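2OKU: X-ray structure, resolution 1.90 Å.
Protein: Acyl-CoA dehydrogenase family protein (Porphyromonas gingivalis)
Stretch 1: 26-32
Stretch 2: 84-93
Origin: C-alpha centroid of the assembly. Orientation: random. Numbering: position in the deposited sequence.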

ATOM      1  N   GLU A  26      15.510   2.153 -12.017  1.00 27.36           N
ATOM      2  CA  GLU A  26      15.293   2.787 -13.314  1.00 28.20           C
ATOM      3  C   GLU A  26      13.845   2.538 -13.680  1.00 27.16           C
ATOM      4  O   GLU A  26      13.424   1.384 -13.735  1.00 27.40           O
ATOM      5  CB  GLU A  26      16.244   2.167 -14.352  1.00 28.66           C
ATOM      6  CG  GLU A  26      15.986   2.600 -15.786  1.00 30.31           C
ATOM      7  CD  GLU A  26      17.000   2.055 -16.797  1.00 33.45           C
ATOM      8  OE1 GLU A  26      17.163   0.806 -16.902  1.00 40.73           O
ATOM      9  OE2 GLU A  26      17.612   2.888 -17.515  1.00 41.51           O
ATOM     10  N   VAL A  27      13.059   3.598 -13.879  1.00 26.17           N
ATOM     11  CA  VAL A  27      11.657   3.431 -14.243  1.00 25.76           C
ATOM     12  C   VAL A  27      11.385   4.119 -15.591  1.00 25.69           C
ATOM     13  O   VAL A  27      12.119   5.009 -16.014  1.00 25.15           O
ATOM     14  CB  VAL A  27      10.682   3.943 -13.132  1.00 26.12           C
ATOM     15  CG1 VAL A  27      10.971   3.237 -11.832  1.00 24.07           C
ATOM     16  CG2 VAL A  27      10.765   5.459 -12.963  1.00 25.45           C
ATOM     17  N   LYS A  28      10.330   3.698 -16.252  1.00 25.74           N
ATOM     18  CA  LYS A  28       9.914   4.334 -17.492  1.00 26.72           C
ATOM     19  C   LYS A  28       9.328   5.713 -17.175  1.00 25.87           C
ATOM     20  O   LYS A  28       8.931   5.953 -16.034  1.00 24.38           O
ATOM     21  CB  LYS A  28       8.891   3.467 -18.194  1.00 26.91           C
ATOM     22  CG  LYS A  28       9.529   2.223 -18.843  1.00 30.14           C
ATOM     23  CD  LYS A  28       8.522   1.399 -19.629  1.00 30.50           C
ATOM     24  CE  LYS A  28       7.918   2.208 -20.809  1.00 34.32           C
ATOM     25  NZ  LYS A  28       7.370   1.347 -21.920  1.00 36.13           N
ATOM     26  N   PRO A  29       9.282   6.622 -18.175  1.00 25.66           N
ATOM     27  CA  PRO A  29       8.740   7.971 -17.948  1.00 25.35           C
ATOM     28  C   PRO A  29       7.362   7.991 -17.288  1.00 24.47           C
ATOM     29  O   PRO A  29       7.078   8.886 -16.506  1.00 24.67           O
ATOM     30  CB  PRO A  29       8.651   8.552 -19.363  1.00 25.28           C
ATOM     31  CG  PRO A  29       9.737   7.857 -20.112  1.00 26.43           C
ATOM     32  CD  PRO A  29       9.765   6.458 -19.563  1.00 26.28           C
ATOM     33  N   GLU A  30       6.520   7.019 -17.604  1.00 23.50           N
ATOM     34  CA  GLU A  30       5.166   6.969 -17.062  1.00 24.16           C
ATOM     35  C   GLU A  30       5.114   6.822 -15.547  1.00 23.67           C
ATOM     36  O   GLU A  30       4.140   7.237 -14.924  1.00 22.53           O
ATOM     37  CB  GLU A  30       4.372   5.844 -17.717  1.00 24.99           C
ATOM     38  CG  GLU A  30       4.957   4.453 -17.514  1.00 28.31           C
ATOM     39  CD  GLU A  30       4.940   3.608 -18.778  1.00 33.11           C
ATOM     40  OE1 GLU A  30       4.584   4.152 -19.842  1.00 36.14           O
ATOM     41  OE2 GLU A  30       5.299   2.409 -18.704  1.00 34.38           O
ATOM     42  N   LEU A  31       6.172   6.253 -14.963  1.00 23.11           N
ATOM     43  CA  LEU A  31       6.243   6.054 -13.509  1.00 23.61           C
ATOM     44  C   LEU A  31       7.144   7.102 -12.826  1.00 23.11           C
ATOM     45  O   LEU A  31       7.214   7.196 -11.583  1.00 23.21           O
ATOM     46  CB  LEU A  31       6.741   4.617 -13.258  1.00 23.99           C
ATOM     47  CG  LEU A  31       6.236   3.844 -12.066  1.00 26.03           C
ATOM     48  CD1 LEU A  31       4.703   3.922 -11.902  1.00 25.48           C
ATOM     49  CD2 LEU A  31       6.758   2.375 -12.135  1.00 24.37           C
ATOM     50  N   GLN A  32       7.837   7.902 -13.628  1.00 22.64           N
ATOM     51  CA  GLN A  32       8.748   8.898 -13.093  1.00 22.59           C
ATOM     52  C   GLN A  32       8.054   9.909 -12.150  1.00 22.45           C
ATOM     53  O   GLN A  32       8.592  10.237 -11.102  1.00 21.23           O
ATOM     54  CB  GLN A  32       9.520   9.589 -14.223  1.00 22.80           C
ATOM     55  CG  GLN A  32      10.597  10.578 -13.778  1.00 24.24           C
ATOM     56  CD  GLN A  32      11.738   9.935 -12.991  1.00 25.79           C
ATOM     57  OE1 GLN A  32      12.112   8.801 -13.253  1.00 25.57           O
ATOM     58  NE2 GLN A  32      12.295  10.670 -12.026  1.00 28.00           N
ATOM     59  N   ALA A  84       5.963  -2.642  -7.855  1.00 21.88           N
ATOM     60  CA  ALA A  84       4.987  -3.532  -8.481  1.00 22.36           C
ATOM     61  C   ALA A  84       4.531  -3.014  -9.848  1.00 22.28           C
ATOM     62  O   ALA A  84       4.433  -3.793 -10.813  1.00 22.92           O
ATOM     63  CB  ALA A  84       3.796  -3.763  -7.565  1.00 22.32           C
ATOM     64  N   ALA A  85       4.251  -1.710  -9.932  1.00 21.27           N
ATOM     65  CA  ALA A  85       3.835  -1.077 -11.187  1.00 21.83           C
ATOM     66  C   ALA A  85       4.963  -1.009 -12.209  1.00 21.16           C
ATOM     67  O   ALA A  85       4.706  -1.029 -13.408  1.00 21.99           O
ATOM     68  CB  ALA A  85       3.268   0.339 -10.926  1.00 21.86           C
ATOM     69  N   ASN A  86       6.207  -0.913 -11.750  1.00 21.45           N
ATOM     70  CA  ASN A  86       7.352  -0.981 -12.659  1.00 22.17           C
ATOM     71  C   ASN A  86       7.471  -2.370 -13.299  1.00 22.24           C
ATOM     72  O   ASN A  86       7.782  -2.507 -14.487  1.00 22.27           O
ATOM     73  CB  ASN A  86       8.627  -0.614 -11.889  1.00 22.06           C
ATOM     74  CG  ASN A  86       9.867  -0.611 -12.758  1.00 22.86           C
ATOM     75  OD1 ASN A  86       9.914   0.070 -13.777  1.00 25.36           O
ATOM     76  ND2 ASN A  86      10.891  -1.368 -12.345  1.00 24.64           N
ATOM     77  N   ASP A  87       7.211  -3.405 -12.511  1.00 23.84           N
ATOM     78  CA  ASP A  87       7.226  -4.774 -13.014  1.00 24.84           C
ATOM     79  C   ASP A  87       6.033  -5.065 -13.933  1.00 25.57           C
ATOM     80  O   ASP A  87       6.176  -5.823 -14.890  1.00 25.27           O
ATOM     81  CB  ASP A  87       7.251  -5.768 -11.855  1.00 26.25           C
ATOM     82  CG  ASP A  87       8.603  -5.837 -11.170  1.00 30.66           C
ATOM     83  OD1 ASP A  87       9.607  -5.297 -11.705  1.00 35.49           O
ATOM     84  OD2 ASP A  87       8.660  -6.416 -10.068  1.00 38.55           O
ATOM     85  N   ASP A  88       4.879  -4.465 -13.660  1.00 25.38           N
ATOM     86  CA  ASP A  88       3.691  -4.606 -14.523  1.00 25.84           C
ATOM     87  C   ASP A  88       2.894  -3.316 -14.565  1.00 25.09           C
ATOM     88  O   ASP A  88       2.184  -2.993 -13.611  1.00 25.44           O
ATOM     89  CB  ASP A  88       2.790  -5.754 -14.049  1.00 26.39           C
ATOM     90  CG  ASP A  88       1.649  -6.065 -15.037  1.00 28.25           C
ATOM     91  OD1 ASP A  88       1.310  -5.215 -15.905  1.00 29.49           O
ATOM     92  OD2 ASP A  88       1.103  -7.197 -14.970  1.00 36.16           O
ATOM     93  N   ASP A  89       2.997  -2.596 -15.677  1.00 24.87           N
ATOM     94  CA  ASP A  89       2.384  -1.269 -15.821  1.00 24.95           C
ATOM     95  C   ASP A  89       0.853  -1.336 -15.738  1.00 24.56           C
ATOM     96  O   ASP A  89       0.217  -0.310 -15.541  1.00 22.63           O
ATOM     97  CB  ASP A  89       2.846  -0.604 -17.141  1.00 25.60           C
ATOM     98  CG  ASP A  89       2.208   0.767 -17.383  1.00 26.14           C
ATOM     99  OD1 ASP A  89       2.616   1.760 -16.726  1.00 26.90           O
ATOM    100  OD2 ASP A  89       1.299   0.852 -18.244  1.00 26.19           O
ATOM    101  N   SER A  90       0.261  -2.537 -15.867  1.00 24.27           N
ATOM    102  CA  SER A  90      -1.173  -2.695 -15.632  1.00 24.98           C
ATOM    103  C   SER A  90      -1.595  -2.165 -14.264  1.00 24.23           C
ATOM    104  O   SER A  90      -2.735  -1.738 -14.097  1.00 24.37           O
ATOM    105  CB  SER A  90      -1.589  -4.166 -15.717  1.00 25.02           C
ATOM    106  OG  SER A  90      -1.213  -4.704 -16.985  1.00 30.78           O
ATOM    107  N   PHE A  91      -0.671  -2.217 -13.306  1.00 24.57           N
ATOM    108  CA  PHE A  91      -0.924  -1.771 -11.939  1.00 24.06           C
ATOM    109  C   PHE A  91      -0.624  -0.288 -11.674  1.00 24.22           C
ATOM    110  O   PHE A  91      -0.848   0.188 -10.557  1.00 22.09           O
ATOM    111  CB  PHE A  91      -0.141  -2.624 -10.963  1.00 25.07           C
ATOM    112  CG  PHE A  91      -0.620  -4.042 -10.872  1.00 25.28           C
ATOM    113  CD1 PHE A  91      -1.968  -4.362 -10.966  1.00 29.12           C
ATOM    114  CD2 PHE A  91       0.287  -5.064 -10.701  1.00 29.04           C
ATOM    115  CE1 PHE A  91      -2.394  -5.684 -10.875  1.00 28.69           C
ATOM    116  CE2 PHE A  91      -0.147  -6.386 -10.624  1.00 28.53           C
ATOM    117  CZ  PHE A  91      -1.480  -6.680 -10.709  1.00 27.54           C
ATOM    118  N   ARG A  92      -0.157   0.442 -12.689  1.00 24.17           N
ATOM    119  CA  ARG A  92       0.214   1.839 -12.497  1.00 24.39           C
ATOM    120  C   ARG A  92      -0.950   2.718 -12.021  1.00 24.14           C
ATOM    121  O   ARG A  92      -0.782   3.478 -11.065  1.00 23.53           O
ATOM    122  CB  ARG A  92       0.818   2.431 -13.768  1.00 24.62           C
ATOM    123  CG  ARG A  92       1.188   3.904 -13.599  1.00 24.82           C
ATOM    124  CD  ARG A  92       2.075   4.390 -14.701  1.00 25.84           C
ATOM    125  NE  ARG A  92       1.461   4.336 -16.023  1.00 26.58           N
ATOM    126  CZ  ARG A  92       0.698   5.294 -16.554  1.00 28.82           C
ATOM    127  NH1 ARG A  92       0.359   6.375 -15.876  1.00 30.14           N
ATOM    128  NH2 ARG A  92       0.254   5.160 -17.780  1.00 27.94           N
ATOM    129  N   GLN A  93      -2.111   2.620 -12.666  1.00 24.42           N
ATOM    130  CA  GLN A  93      -3.275   3.458 -12.277  1.00 25.93           C
ATOM    131  C   GLN A  93      -3.663   3.204 -10.808  1.00 24.45           C
ATOM    132  O   GLN A  93      -3.864   4.142 -10.032  1.00 23.57           O
ATOM    133  CB  GLN A  93      -4.464   3.203 -13.212  1.00 25.91           C
ATOM    134  CG  GLN A  93      -5.722   3.965 -12.876  1.00 29.41           C
ATOM    135  CD  GLN A  93      -6.694   4.059 -14.042  1.00 32.45           C
ATOM    136  OE1 GLN A  93      -6.648   3.242 -14.978  1.00 42.79           O
ATOM    137  NE2 GLN A  93      -7.587   5.064 -14.001  1.00 41.33           N
TER
HETATM  138  O   HOH W   1      13.799  -1.421 -13.455  1.00 37.43           O
HETATM  139  O   HOH W   2       8.678   1.885 -15.207  1.00 31.49           O
HETATM  140  O   HOH W   3       1.516   3.160 -19.562  1.00 36.54           O

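Residues 26-32, which begin as extended chain, lie against the end of one helix (84-87), the loop after it and Arg92, which lies in the next helix; the closest CA atoms are those of Val27 and Asn86, 6.4 Å apart. No direct hydrogen bond joins the two stretches, and water does the polar bridging. At Glu26 the backbone serves as acceptor: water 1 donates to Glu26 O (2.8 Å) and accepts from Asn86 ND2 (3.1 Å). Val27 only touches the same amide, its CG1 lying 3.9 Å from Asn86 OD1. At Lys28, water 2 accepts from the backbone N (2.7 Å) and donates to Asn86 OD1 (2.6 Å), so both ends of the Asn86 amide are tied through water to the backbone on either side of Val27. The chain then turns, with Leu31 N donating to Lys28 O (3.0 Å), while Pro29 stays clear of the second stretch. Glu30 points toward that stretch and meets a like charge: its OE2 lies 3.4 Å from Asp89 OD1, two acceptors that cannot bond to each other. Positive charge nearby offsets this. Arg92 NE donates to Asp89 OD1 (2.9 Å) in a salt bridge, and Lys28 NZ makes a long one to Glu30 OE2 (4.0 Å). Water 3 links the three side chains, donating to Asp89 OD2 (2.7 Å) and weakly to Glu30 OE1 (3.2 Å) and accepting from Arg92 NH2 (3.0 Å). Glu30 CB covers one face of the Arg92 guanidinium, 3.7 Å from NE. Buried Leu31 supplies the apolar contact: its CD1 packs 4.0 Å from Ala85 CB and 3.9 Å from Arg92 CD, and its CD2 lies 3.5 Å from Asn86 CB. Gln32 makes no contact across the pair.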